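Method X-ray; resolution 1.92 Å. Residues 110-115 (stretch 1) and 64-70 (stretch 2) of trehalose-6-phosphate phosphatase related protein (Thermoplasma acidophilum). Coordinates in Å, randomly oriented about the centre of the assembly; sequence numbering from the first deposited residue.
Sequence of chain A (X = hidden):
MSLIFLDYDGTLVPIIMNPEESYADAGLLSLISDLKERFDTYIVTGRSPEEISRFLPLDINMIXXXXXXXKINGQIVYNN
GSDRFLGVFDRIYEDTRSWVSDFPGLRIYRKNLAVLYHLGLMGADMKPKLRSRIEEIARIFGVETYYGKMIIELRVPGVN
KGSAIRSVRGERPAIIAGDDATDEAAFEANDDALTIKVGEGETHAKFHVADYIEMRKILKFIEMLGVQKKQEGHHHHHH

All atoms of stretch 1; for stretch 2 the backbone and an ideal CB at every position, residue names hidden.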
# COMPACT_ATOMS: atom_id res chain seq x y z
N ARG A 110 5.42 10.03 9.25
CA ARG A 110 6.07 10.80 8.20
C ARG A 110 6.73 9.93 7.15
O ARG A 110 7.39 8.94 7.47
CB ARG A 110 7.12 11.72 8.83
CG ARG A 110 7.92 12.52 7.82
CD ARG A 110 9.02 13.30 8.52
NE ARG A 110 9.69 14.23 7.62
CZ ARG A 110 10.60 15.12 8.01
NH1 ARG A 110 10.94 15.20 9.29
NH2 ARG A 110 11.16 15.93 7.12
N LYS A 111 6.55 10.30 5.89
CA LYS A 111 7.15 9.59 4.77
C LYS A 111 7.58 10.65 3.75
O LYS A 111 7.06 11.76 3.77
CB LYS A 111 6.15 8.61 4.15
CG LYS A 111 5.66 7.61 5.18
CD LYS A 111 4.53 6.74 4.71
CE LYS A 111 3.99 5.95 5.89
NZ LYS A 111 3.09 4.85 5.49
N ASN A 112 8.52 10.32 2.87
CA ASN A 112 8.98 11.31 1.90
C ASN A 112 7.89 11.87 0.99
O ASN A 112 7.94 13.04 0.61
CB ASN A 112 10.11 10.73 1.05
CG ASN A 112 11.35 10.42 1.86
OD1 ASN A 112 11.67 11.13 2.80
ND2 ASN A 112 12.06 9.36 1.49
N LEU A 113 6.91 11.04 0.63
CA LEU A 113 5.84 11.52 -0.25
C LEU A 113 4.44 11.38 0.33
O LEU A 113 3.46 11.26 -0.40
CB LEU A 113 5.92 10.81 -1.61
CG LEU A 113 7.17 11.18 -2.42
CD1 LEU A 113 7.26 10.33 -3.68
CD2 LEU A 113 7.12 12.67 -2.77
N ALA A 114 4.35 11.40 1.66
CA ALA A 114 3.04 11.29 2.30
C ALA A 114 3.17 11.45 3.80
O ALA A 114 4.22 11.17 4.38
CB ALA A 114 2.39 9.94 1.99
N VAL A 115 2.10 11.94 4.42
CA VAL A 115 2.04 12.09 5.87
C VAL A 115 0.71 11.46 6.23
O VAL A 115 -0.35 11.90 5.77
CB VAL A 115 2.06 13.55 6.33
CG1 VAL A 115 1.96 13.61 7.85
CG2 VAL A 115 3.35 14.22 5.87
N UNK A 64 5.17 1.80 -4.78
CA UNK A 64 4.82 2.42 -3.50
C UNK A 64 4.01 3.71 -3.63
O UNK A 64 3.88 4.26 -4.72
CB UNK A 64 6.10 2.71 -2.71
N UNK A 65 3.48 4.18 -2.50
CA UNK A 65 2.67 5.40 -2.47
C UNK A 65 1.54 5.32 -3.51
O UNK A 65 1.21 6.31 -4.16
CB UNK A 65 3.55 6.63 -2.73
N UNK A 66 0.97 4.13 -3.66
CA UNK A 66 -0.12 3.92 -4.61
C UNK A 66 0.30 4.27 -6.04
O UNK A 66 -0.55 4.54 -6.90
CB UNK A 66 -1.34 4.75 -4.20
N UNK A 67 1.61 4.26 -6.29
CA UNK A 67 2.11 4.55 -7.63
C UNK A 67 3.00 5.77 -7.80
O UNK A 67 3.61 5.93 -8.86
CB UNK A 67 0.91 4.71 -8.57
N UNK A 68 3.12 6.62 -6.78
CA UNK A 68 3.95 7.82 -6.89
C UNK A 68 5.44 7.51 -7.05
O UNK A 68 6.18 8.29 -7.65
CB UNK A 68 3.74 8.70 -5.66
N UNK A 69 5.88 6.39 -6.49
CA UNK A 69 7.28 6.00 -6.56
C UNK A 69 7.39 4.49 -6.60
O UNK A 69 6.61 3.79 -5.96
CB UNK A 69 8.07 6.56 -5.37
N UNK A 70 8.34 3.99 -7.37
CA UNK A 70 8.56 2.55 -7.48
C UNK A 70 10.02 2.27 -7.17
O UNK A 70 10.86 3.17 -7.22
CB UNK A 70 8.18 2.03 -8.87

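Position 64 has nothing of stretch 1 within 5.5 Å of its ideal CB, so this contact sets no rule for it. The deposited residue is Cys64; its service to the loop is through its backbone, whose N donates to the O of position 69 at 2.7 Å and whose O accepts from the N of position 67 at 2.8 Å.

Position 65 is where the contact is decided. Its CA-to-CB bond points toward stretch 1, and the ideal CB lies 4.9 Å from Leu113 CB. Beyond it the type I turn from Lys111 to Ala114 offers the CB atoms of Leu113 and Ala114 and, further out, the backbone N atoms of Asn112 and Leu113. A short aliphatic chain could meet the nearer carbons but would stop short of the amides; a long, flat side chain suits the space better, and one tipped with an acceptor suits it best. The backbone angles, 53/38, are left-handed, which favours glycine or asparagine in general but does not exclude larger residues. The deposited residue is Tyr65, with chi1 in the m well. Leu113 CB sits over one face of its ring, 3.6 Å from the centroid and 9° off the normal, a CH-pi contact, while Ala114 CB packs 4.1 Å from Tyr65 CE1. The phenol reaches the turn: Leu113 N donates a weak hydrogen bond to Tyr65 OH at 3.2 Å. A water extends this link, 2.7 Å from Tyr65 OH and accepting from Asn112 ND2 at 2.9 Å.

Position 66 is out of reach of stretch 1, and many side chains would serve. It is His66.

Position 67 is settled by its own backbone: at 118/-10 a CB would be jammed against the carbonyl O of the residue before. Glycine is called for, and Gly67 is found.

Position 68 points toward stretch 1 again, its ideal CB 4.3 Å from Leu113 CD1. With a methyl already that near, a small apolar group is enough to make the contact; alanine or cysteine are reasonable candidates. Ala68 places its CB 4.4 Å from Leu113 CD1.

Position 69 also points toward stretch 1, with its ideal CB 4.2 Å from Leu113 CD1. A modest apolar side chain fits, such as alanine, cysteine or valine. In Cys69 the CB makes the apolar contact with Leu113 CD1 at 4.2 Å.

Position 70 lies beyond stretch 1's reach, leaving the choice open here. Ser70 uses its OG for hydrogen bonding elsewhere in the structure.

Stretch 2 (64-70) CYHGACS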
# COMPACT_ATOMS: atom_id res chain seq x y z
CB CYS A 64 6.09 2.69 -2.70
SG CYS A 64 7.05 1.18 -2.38
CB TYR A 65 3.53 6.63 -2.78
CG TYR A 65 4.66 6.92 -1.81
CD1 TYR A 65 4.39 7.27 -0.49
CD2 TYR A 65 5.99 6.91 -2.23
CE1 TYR A 65 5.42 7.61 0.39
CE2 TYR A 65 7.02 7.24 -1.36
CZ TYR A 65 6.73 7.60 -0.05
OH TYR A 65 7.75 7.97 0.80
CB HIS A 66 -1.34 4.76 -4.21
CG HIS A 66 -2.04 4.26 -2.98
ND1 HIS A 66 -2.91 3.19 -3.00
CD2 HIS A 66 -1.98 4.67 -1.69
CE1 HIS A 66 -3.35 2.96 -1.78
NE2 HIS A 66 -2.80 3.84 -0.96
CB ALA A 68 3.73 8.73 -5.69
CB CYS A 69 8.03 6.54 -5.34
SG CYS A 69 9.83 6.38 -5.40
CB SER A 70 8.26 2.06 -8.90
OG SER A 70 6.95 2.40 -9.30
O HOH W 1 10.26 7.65 -0.00
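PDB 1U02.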